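Long-range contacts in amidohydrolase (Thermotoga maritima, PDB 3OOQ), which is a probable metal-dependent hydrolase of the amidohydrolase family, perhaps with an allantoinase-like activity on cyclic amides: residues F[271-275]-F[286-291]; F[66-70]-F[93-98]; F[188-192]-F[203-207]; F[14-18]-F[351-355]. All coordinates share one frame; numbering follows the deposited sequence.

Interaction 1: residues F[271-275]-F[286-291]; sequences VGPLL and LTMETI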
# COMPACT_ATOMS: atom_id res chain seq x y z
N VAL F 271 -36.70 -2.03 20.26
CA VAL F 271 -36.91 -1.49 18.92
C VAL F 271 -36.30 -0.09 18.80
O VAL F 271 -36.03 0.57 19.82
CB VAL F 271 -38.41 -1.47 18.48
CG1 VAL F 271 -39.04 -2.85 18.61
CG2 VAL F 271 -39.22 -0.48 19.31
N GLY F 272 -36.06 0.34 17.57
CA GLY F 272 -35.39 1.61 17.31
C GLY F 272 -33.93 1.38 16.97
O GLY F 272 -33.41 0.28 17.15
N PRO F 273 -33.26 2.41 16.42
CA PRO F 273 -33.88 3.72 16.12
C PRO F 273 -34.91 3.61 14.98
O PRO F 273 -34.72 2.84 14.06
CB PRO F 273 -32.68 4.56 15.68
CG PRO F 273 -31.75 3.53 14.97
CD PRO F 273 -31.94 2.25 15.78
N LEU F 274 -35.98 4.40 15.06
CA LEU F 274 -37.07 4.37 14.07
C LEU F 274 -37.30 5.70 13.34
O LEU F 274 -37.64 5.71 12.15
CB LEU F 274 -38.38 3.92 14.74
CG LEU F 274 -38.52 2.46 15.16
CD1 LEU F 274 -39.74 2.31 16.07
CD2 LEU F 274 -38.62 1.52 13.93
N LEU F 275 -37.13 6.81 14.05
CA LEU F 275 -37.16 8.13 13.46
C LEU F 275 -35.81 8.43 12.79
O LEU F 275 -35.06 9.30 13.24
CB LEU F 275 -37.45 9.18 14.54
CG LEU F 275 -37.77 10.62 14.09
CD1 LEU F 275 -39.23 10.78 13.77
CD2 LEU F 275 -37.36 11.61 15.15
N LEU F 286 -37.74 -1.18 7.55
CA LEU F 286 -37.97 -0.48 8.82
C LEU F 286 -39.28 0.30 8.74
O LEU F 286 -39.54 0.96 7.74
CB LEU F 286 -36.79 0.45 9.16
CG LEU F 286 -36.78 1.42 10.35
CD1 LEU F 286 -35.35 1.83 10.65
CD2 LEU F 286 -37.52 2.67 10.03
N THR F 287 -40.09 0.20 9.78
CA THR F 287 -41.35 0.95 9.86
C THR F 287 -41.68 1.27 11.31
O THR F 287 -41.47 0.46 12.22
CB THR F 287 -42.54 0.22 9.18
OG1 THR F 287 -43.76 0.92 9.48
CG2 THR F 287 -42.65 -1.24 9.66
N MSE F 288 -42.19 2.48 11.51
CA MSE F 288 -42.63 2.89 12.83
C MSE F 288 -43.87 2.12 13.29
O MSE F 288 -44.18 2.09 14.49
CB MSE F 288 -42.91 4.38 12.84
CG MSE F 288 -42.69 4.97 14.18
SE MSE F 288 -41.88 6.67 13.94
CE MSE F 288 -40.90 6.74 15.61
N GLU F 289 -44.55 1.49 12.34
CA GLU F 289 -45.68 0.60 12.61
C GLU F 289 -45.31 -0.63 13.44
O GLU F 289 -46.19 -1.30 13.99
CB GLU F 289 -46.29 0.13 11.31
CG GLU F 289 -46.98 1.23 10.53
CD GLU F 289 -47.86 0.68 9.43
OE1 GLU F 289 -47.51 -0.38 8.87
OE2 GLU F 289 -48.89 1.30 9.14
N THR F 290 -44.02 -0.92 13.52
CA THR F 290 -43.53 -2.06 14.28
C THR F 290 -43.91 -1.99 15.77
O THR F 290 -44.19 -3.01 16.40
CB THR F 290 -41.99 -2.26 14.07
OG1 THR F 290 -41.64 -3.62 14.33
CG2 THR F 290 -41.17 -1.37 14.99
N ILE F 291 -43.95 -0.78 16.32
CA ILE F 291 -44.34 -0.61 17.71
C ILE F 291 -45.73 -1.24 17.93
O ILE F 291 -45.88 -2.19 18.70
CB ILE F 291 -44.29 0.87 18.15
CG1 ILE F 291 -42.82 1.35 18.24
CG2 ILE F 291 -45.04 1.08 19.49
CD1 ILE F 291 -42.66 2.86 18.35

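Interaction 2: residues F[66-70]-F[93-98]; sequences IGLFE and ALDGFN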
# COMPACT_ATOMS: atom_id res chain seq x y z
N ILE F 66 -24.48 6.97 24.45
CA ILE F 66 -24.19 8.26 25.09
C ILE F 66 -22.97 8.13 26.00
O ILE F 66 -22.76 7.09 26.63
CB ILE F 66 -25.42 8.84 25.85
CG1 ILE F 66 -25.19 10.33 26.18
CG2 ILE F 66 -25.74 8.00 27.13
CD1 ILE F 66 -26.46 11.15 26.34
N GLY F 67 -22.15 9.16 26.04
CA GLY F 67 -20.93 9.12 26.83
C GLY F 67 -19.79 8.37 26.16
O GLY F 67 -18.62 8.64 26.44
N LEU F 68 -20.12 7.41 25.29
CA LEU F 68 -19.10 6.66 24.53
C LEU F 68 -18.66 7.37 23.25
O LEU F 68 -17.49 7.31 22.86
CB LEU F 68 -19.60 5.25 24.14
CG LEU F 68 -19.75 4.16 25.20
CD1 LEU F 68 -20.06 2.84 24.51
CD2 LEU F 68 -18.46 4.01 25.97
N PHE F 69 -19.62 7.99 22.58
CA PHE F 69 -19.40 8.71 21.35
C PHE F 69 -19.67 10.17 21.69
O PHE F 69 -20.78 10.66 21.51
CB PHE F 69 -20.40 8.15 20.32
CG PHE F 69 -20.18 8.61 18.90
CD1 PHE F 69 -19.72 9.89 18.62
CD2 PHE F 69 -20.48 7.76 17.84
CE1 PHE F 69 -19.53 10.32 17.30
CE2 PHE F 69 -20.31 8.18 16.52
CZ PHE F 69 -19.83 9.46 16.25
N GLU F 70 -18.67 10.85 22.24
CA GLU F 70 -18.82 12.21 22.78
C GLU F 70 -19.41 13.15 21.73
O GLU F 70 -19.05 13.06 20.54
CB GLU F 70 -17.47 12.76 23.28
CG GLU F 70 -17.57 14.14 23.99
CD GLU F 70 -16.23 14.79 24.36
OE1 GLU F 70 -15.14 14.19 24.21
OE2 GLU F 70 -16.28 15.94 24.83
N ALA F 93 -18.20 -1.03 28.13
CA ALA F 93 -18.66 0.32 27.85
C ALA F 93 -18.36 1.26 29.02
O ALA F 93 -18.04 2.44 28.81
CB ALA F 93 -20.13 0.33 27.54
N LEU F 94 -18.45 0.75 30.25
CA LEU F 94 -18.13 1.54 31.44
C LEU F 94 -16.78 2.23 31.33
O LEU F 94 -16.61 3.36 31.77
CB LEU F 94 -18.14 0.66 32.71
CG LEU F 94 -18.07 1.37 34.06
CD1 LEU F 94 -19.42 2.04 34.33
CD2 LEU F 94 -17.69 0.41 35.21
N ASP F 95 -15.81 1.53 30.74
CA ASP F 95 -14.44 2.02 30.66
C ASP F 95 -14.22 3.04 29.54
O ASP F 95 -13.11 3.55 29.37
CB ASP F 95 -13.47 0.85 30.49
CG ASP F 95 -13.38 -0.03 31.73
OD1 ASP F 95 -13.68 0.43 32.85
OD2 ASP F 95 -12.99 -1.21 31.59
N GLY F 96 -15.26 3.34 28.77
CA GLY F 96 -15.20 4.35 27.72
C GLY F 96 -16.16 5.50 27.96
O GLY F 96 -16.18 6.48 27.20
N PHE F 97 -16.95 5.40 29.03
CA PHE F 97 -18.01 6.36 29.34
C PHE F 97 -17.49 7.66 29.97
O PHE F 97 -16.85 7.63 31.01
CB PHE F 97 -19.06 5.70 30.26
CG PHE F 97 -20.17 6.63 30.69
CD1 PHE F 97 -21.23 6.92 29.83
CD2 PHE F 97 -20.16 7.20 31.97
CE1 PHE F 97 -22.24 7.80 30.22
CE2 PHE F 97 -21.19 8.07 32.37
CZ PHE F 97 -22.22 8.37 31.49
N ASN F 98 -17.81 8.79 29.34
CA ASN F 98 -17.44 10.13 29.79
C ASN F 98 -18.65 10.90 30.35
O ASN F 98 -19.48 11.39 29.58
CB ASN F 98 -16.83 10.89 28.59
CG ASN F 98 -16.60 12.37 28.85
OD1 ASN F 98 -16.72 12.87 29.97
ND2 ASN F 98 -16.27 13.10 27.78

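Interaction 3: residues F[188-192]-F[203-207]; sequences NYMKK and FTETD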
# COMPACT_ATOMS: atom_id res chain seq x y z
N ASN F 188 -15.56 -25.31 27.08
CA ASN F 188 -14.30 -26.01 27.44
C ASN F 188 -13.71 -25.46 28.73
O ASN F 188 -13.27 -26.21 29.58
CB ASN F 188 -13.25 -25.91 26.33
CG ASN F 188 -13.64 -26.66 25.08
OD1 ASN F 188 -14.46 -27.58 25.11
ND2 ASN F 188 -13.06 -26.27 23.96
N TYR F 189 -13.70 -24.14 28.83
CA TYR F 189 -13.16 -23.40 29.96
C TYR F 189 -13.85 -23.76 31.28
O TYR F 189 -13.19 -23.96 32.30
CB TYR F 189 -13.36 -21.93 29.67
CG TYR F 189 -12.91 -20.94 30.72
CD1 TYR F 189 -13.83 -20.29 31.53
CD2 TYR F 189 -11.55 -20.61 30.85
CE1 TYR F 189 -13.42 -19.32 32.49
CE2 TYR F 189 -11.13 -19.66 31.79
CZ TYR F 189 -12.06 -19.02 32.59
OH TYR F 189 -11.60 -18.08 33.50
N MSE F 190 -15.17 -23.82 31.24
CA MSE F 190 -15.96 -24.26 32.38
C MSE F 190 -15.63 -25.70 32.78
O MSE F 190 -15.48 -25.98 33.96
CB MSE F 190 -17.45 -24.09 32.10
CG MSE F 190 -17.84 -22.61 31.96
SE MSE F 190 -19.69 -22.34 31.41
CE MSE F 190 -20.60 -22.88 33.07
N LYS F 191 -15.50 -26.59 31.80
CA LYS F 191 -15.19 -27.98 32.08
C LYS F 191 -13.79 -28.11 32.68
O LYS F 191 -13.58 -28.93 33.57
CB LYS F 191 -15.32 -28.86 30.84
CG LYS F 191 -16.74 -28.89 30.30
CD LYS F 191 -16.85 -29.60 28.98
CE LYS F 191 -18.26 -29.48 28.44
NZ LYS F 191 -18.35 -30.04 27.08
N LYS F 192 -12.85 -27.28 32.22
CA LYS F 192 -11.52 -27.25 32.83
C LYS F 192 -11.58 -26.81 34.29
O LYS F 192 -10.90 -27.39 35.14
CB LYS F 192 -10.56 -26.35 32.05
CG LYS F 192 -10.11 -26.95 30.72
CD LYS F 192 -9.23 -25.95 29.98
CE LYS F 192 -9.02 -26.35 28.52
NZ LYS F 192 -8.62 -25.14 27.71
N PHE F 203 -7.30 -23.36 40.03
CA PHE F 203 -7.39 -23.04 38.59
C PHE F 203 -6.37 -21.95 38.25
O PHE F 203 -6.36 -20.89 38.88
CB PHE F 203 -8.80 -22.60 38.22
CG PHE F 203 -9.03 -22.48 36.73
CD1 PHE F 203 -8.86 -23.58 35.89
CD2 PHE F 203 -9.44 -21.26 36.17
CE1 PHE F 203 -9.07 -23.47 34.51
CE2 PHE F 203 -9.67 -21.15 34.79
CZ PHE F 203 -9.48 -22.25 33.96
N THR F 204 -5.52 -22.21 37.26
CA THR F 204 -4.45 -21.27 36.92
C THR F 204 -4.55 -20.75 35.47
O THR F 204 -3.56 -20.26 34.92
CB THR F 204 -3.03 -21.89 37.16
OG1 THR F 204 -2.78 -22.93 36.21
CG2 THR F 204 -2.88 -22.43 38.57
N GLU F 205 -5.74 -20.86 34.88
CA GLU F 205 -5.97 -20.48 33.47
C GLU F 205 -7.15 -19.51 33.33
O GLU F 205 -7.90 -19.55 32.35
CB GLU F 205 -6.16 -21.74 32.60
CG GLU F 205 -4.92 -22.61 32.39
CD GLU F 205 -5.21 -23.88 31.57
OE1 GLU F 205 -5.38 -24.96 32.18
OE2 GLU F 205 -5.29 -23.82 30.32
N THR F 206 -7.30 -18.62 34.30
CA THR F 206 -8.36 -17.62 34.29
C THR F 206 -8.19 -16.71 33.07
O THR F 206 -7.08 -16.25 32.77
CB THR F 206 -8.34 -16.82 35.61
OG1 THR F 206 -8.48 -17.74 36.70
CG2 THR F 206 -9.48 -15.81 35.65
N ASP F 207 -9.28 -16.49 32.36
CA ASP F 207 -9.26 -15.74 31.12
C ASP F 207 -10.44 -14.80 31.12
O ASP F 207 -11.60 -15.21 31.16
CB ASP F 207 -9.32 -16.68 29.91
CG ASP F 207 -9.30 -15.94 28.57
OD1 ASP F 207 -9.86 -14.84 28.45
OD2 ASP F 207 -8.73 -16.47 27.60

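Interaction 4: residues F[14-18]-F[351-355]; sequences VFPIT and GSIEP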
# COMPACT_ATOMS: atom_id res chain seq x y z
N VAL F 14 -49.87 13.60 38.01
CA VAL F 14 -48.88 12.55 38.22
C VAL F 14 -49.14 11.41 37.24
O VAL F 14 -50.27 10.90 37.16
CB VAL F 14 -48.87 12.01 39.70
CG1 VAL F 14 -47.78 10.94 39.90
CG2 VAL F 14 -48.67 13.15 40.69
N PHE F 15 -48.09 11.00 36.53
CA PHE F 15 -48.12 9.87 35.62
C PHE F 15 -47.28 8.72 36.18
O PHE F 15 -46.08 8.63 35.88
CB PHE F 15 -47.60 10.30 34.23
CG PHE F 15 -48.64 10.94 33.36
CD1 PHE F 15 -49.07 12.24 33.58
CD2 PHE F 15 -49.18 10.24 32.29
CE1 PHE F 15 -50.03 12.85 32.77
CE2 PHE F 15 -50.16 10.83 31.46
CZ PHE F 15 -50.58 12.14 31.71
N PRO F 16 -47.90 7.82 36.98
CA PRO F 16 -47.14 6.68 37.52
C PRO F 16 -46.66 5.70 36.43
O PRO F 16 -45.72 4.94 36.68
CB PRO F 16 -48.16 5.96 38.42
CG PRO F 16 -49.25 6.92 38.65
CD PRO F 16 -49.30 7.81 37.45
N ILE F 17 -47.35 5.72 35.28
CA ILE F 17 -47.10 4.88 34.10
C ILE F 17 -47.71 3.51 34.22
O ILE F 17 -48.34 3.03 33.29
CB ILE F 17 -45.58 4.73 33.70
CG1 ILE F 17 -44.96 6.06 33.28
CG2 ILE F 17 -45.41 3.66 32.59
CD1 ILE F 17 -45.75 6.86 32.25
N THR F 18 -47.53 2.88 35.38
CA THR F 18 -48.05 1.54 35.61
C THR F 18 -49.49 1.58 36.12
O THR F 18 -50.09 0.54 36.40
CB THR F 18 -47.16 0.79 36.57
OG1 THR F 18 -46.97 1.59 37.74
CG2 THR F 18 -45.77 0.51 35.90
N GLY F 351 -38.25 3.38 36.32
CA GLY F 351 -39.24 3.30 35.25
C GLY F 351 -40.72 3.43 35.61
O GLY F 351 -41.57 3.19 34.75
N SER F 352 -41.02 3.78 36.87
CA SER F 352 -42.40 4.04 37.32
C SER F 352 -42.45 4.89 38.58
O SER F 352 -41.46 4.98 39.32
CB SER F 352 -43.18 2.72 37.57
OG SER F 352 -42.65 1.99 38.68
N ILE F 353 -43.60 5.52 38.82
CA ILE F 353 -43.78 6.23 40.07
C ILE F 353 -44.58 5.35 41.02
O ILE F 353 -45.81 5.47 41.14
CB ILE F 353 -44.44 7.63 39.92
CG1 ILE F 353 -43.75 8.43 38.81
CG2 ILE F 353 -44.39 8.37 41.26
CD1 ILE F 353 -44.24 9.87 38.66
N GLU F 354 -43.87 4.45 41.68
CA GLU F 354 -44.45 3.58 42.67
C GLU F 354 -43.66 3.69 43.96
O GLU F 354 -42.43 3.84 43.91
CB GLU F 354 -44.41 2.13 42.20
CG GLU F 354 -45.33 1.81 41.03
CD GLU F 354 -45.05 0.45 40.40
OE1 GLU F 354 -44.33 -0.36 41.04
OE2 GLU F 354 -45.53 0.19 39.28
N PRO F 355 -44.34 3.57 45.11
CA PRO F 355 -43.62 3.48 46.38
C PRO F 355 -42.52 2.43 46.35
O PRO F 355 -42.71 1.32 45.84
CB PRO F 355 -44.72 3.08 47.38
CG PRO F 355 -45.96 3.70 46.77
CD PRO F 355 -45.79 3.44 45.31

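Interaction 1: residues F[271-275]-F[286-291]
The two backbones come nearest at Leu-274 and Met-288, whose CA atoms are 5.9 Å apart, and no hydrogen bond joins them. Leu-274 fills the centre of the contact. Its CG stands anti to the carbonyl carbon (chi1 -71°), which brings both methyls to segment 286-291. CD1 meets Ile-291 CD1 at 3.7 Å, the two side chains crossing at a slant. CD2 lies 3.5 Å from Thr-287 O and also touches Thr-290 CG2 and Leu-286 CG. The CE methyl of Met-288, a selenomethionine, reaches back to Leu-274 CB at 3.9 Å.

The contact ties the loop after strand 269-271 to the turn that leads into helix 290-297. It belongs to a beta-alpha unit of the TIM barrel, the fold of this family. A type I turn runs from Thr-287 to Thr-290, and Thr-287 OG1 accepts a capping bond of 3.0 Å from Glu-289 N. With an alanine in place of Leu-274, Ile-291 CD1 and Thr-290 CG2 would probably lose their apolar partner, and a gap would open under the start of the helix. Leu-286 CD1 packs on Pro-273 O at 3.6 Å. Val-271 CG2 lies against Ile-291 CG1 at 4.2 Å. Behind the loop, Gln-318 OE1 is hydrogen-bonded to the backbone N of both Leu-274 and Leu-275. Leu-275 also packs on Phe-314 of the second subunit.

Interaction 2: residues F[66-70]-F[93-98]
Leu-68 holds CG anti to its carbonyl carbon (chi1 -72°), which carries CD2 onto the turn at 93-96. CD2 sits 3.3 Å from Ala-93 O and 3.4 Å from Gly-96 C, and CD1 touches Ala-93 CB. In Phe-97, CG is anti to the backbone N (chi1 177°), and the ring edge at CD1 meets Ile-66 O in plane at 3.6 Å. CD1 is also 3.7 Å from Gly-67 CA. A CB on Gly-67 would clash with this ring.

Asn-98 N donates to Gly-67 O at 3.0 Å, from above the carbonyl plane. Asn-98 OD1 binds Gln-100 N, while ND2 approaches Glu-70 CD at 3.8 Å without a hydrogen bond. Glu-70 OE1 makes a long, weak ion pair with Arg-229 of the third subunit. A lysine in place of Glu-70 would probably take this weak partner from the arginine and set a like charge beside it. Segment 66-70 follows strand 54-64, at whose end amidohydrolases usually carry the HxH metal motif.

One backbone bond and close packing on peptide groups thus hold the two loops, while the carboxylate of Glu-70 faces Arg-229 of the third subunit, only weakly paired.

Interaction 3: residues F[188-192]-F[203-207]
Tyr-189 and Phe-203 form the tight part of this contact. The edge of Phe-203 points at the face of Tyr-189 in an offset T-shaped pair, with centroids 5.5 Å apart and planes at 80°. The nearest ring atoms are Tyr-189 CE2 and Phe-203 CE2, at 3.7 Å. The tyrosine has CG anti to its backbone N (chi1 179°), which carries the ring out from the helix to the loop. Its own edge meets a carbonyl in plane, with CE2 3.3 Å from Glu-205 O. Tyr-189 OH accepts a nearly straight hydrogen bond of 3.0 Å from Asp-207 N (163°). The same hydroxyl is also hydrogen-bonded to Glu-211 OE1. Two bonds therefore grip it and fix the far end of the ring. Glu-205 N lies 3.8 Å above the plane of the Phe-203 ring, over its centre, so the loop folds back on its own phenylalanine.

The other side is loose. Lys-192 CB touches Phe-203 CE1 at 4.1 Å, but the chain then runs on, extended, toward Glu-205. Its NZ is 4.4 Å from Glu-205 OE2, beyond a salt bridge. Glu-205 is exposed, and the attraction between these charges is probably weak. At the subunit borders, Asn-188 ND2 binds Thr-206 O of the fourth subunit, while Thr-206 O receives Asn-188 ND2 of the third.

The contact pins the loop that follows helix 172-198 back on that helix. Asp-207 is the N-cap of helix 208-217, and from the same helix come Glu-211 and, packed on Tyr-189, Met-210 and Glu-214.

Interaction 4: residues F[14-18]-F[351-355]
Pro-16 and Ile-353 meet through the backbone hydrogen bond at the centre of this contact. Ile-353 N donates to Pro-16 O at 3.1 Å, nearly straight (165°), with the donor tilted 20° from the carbonyl plane. Thr-18 N bonds weakly to the same oxygen and closes a gamma turn over Ile-17, which has a positive phi.

The second hydrogen bond joins side chains. Thr-18 OG1 donates to Glu-354 OE2 at 2.5 Å, on the anti lone pair of that oxygen. The exact length of so short a bond is doubtful. The two chains approach from opposite directions. Thr-18 places OG1 between its backbone N and carbonyl carbon (chi1 52°), which turns the hydroxyl to the carboxylate. Glu-354 has further partners: OE1 forms a salt bridge with Lys-357, and OE2 also bonds a glycerol, probably from the crystallisation liquor.

Both segments are loops beside strand 54-64. Strand 12-14 runs parallel to it, and strand 361-364, reached after 351-355, runs antiparallel. The contact thus brings the N-terminal part of the chain against the C-terminal part. As in many amidohydrolases, both ends of the chain build a small beta domain beside the barrel.

Apolar packing flanks the bonds. Ile-353 CD1 reaches Val-14 CG1 at 3.9 Å, crossing it at a slant, and lies 3.6 Å from Phe-15 O. Ile-353 CB rests on Pro-16 CA at 3.7 Å. Val-26 of strand 24-29 touches both Val-14 and Ile-353. Ser-352 CB packs on Pro-16 O at 3.5 Å and on Thr-18 CG2 at 3.8 Å.

Interaction 4 spans nearly the whole chain, and the other three fall within its span. They follow in the order interaction 2, interaction 3, interaction 1. None touches another. Interactions 1 and 2 lie about 25 Å apart between centres, in loops that follow strands 269-271 and 54-64. Strand 54-64 is shared ground: it leads into interaction 2 and pairs with strand 12-14, which leads into interaction 4. Interaction 3 stands on the long helix 172-198, about 45 Å from interaction 4 between centres and across the chain's centre from it. Interactions 2 and 3 both touch the third subunit. Barrel loops thus hold interactions 1 and 2, the beta-domain junction interaction 4, and a subunit border interaction 3.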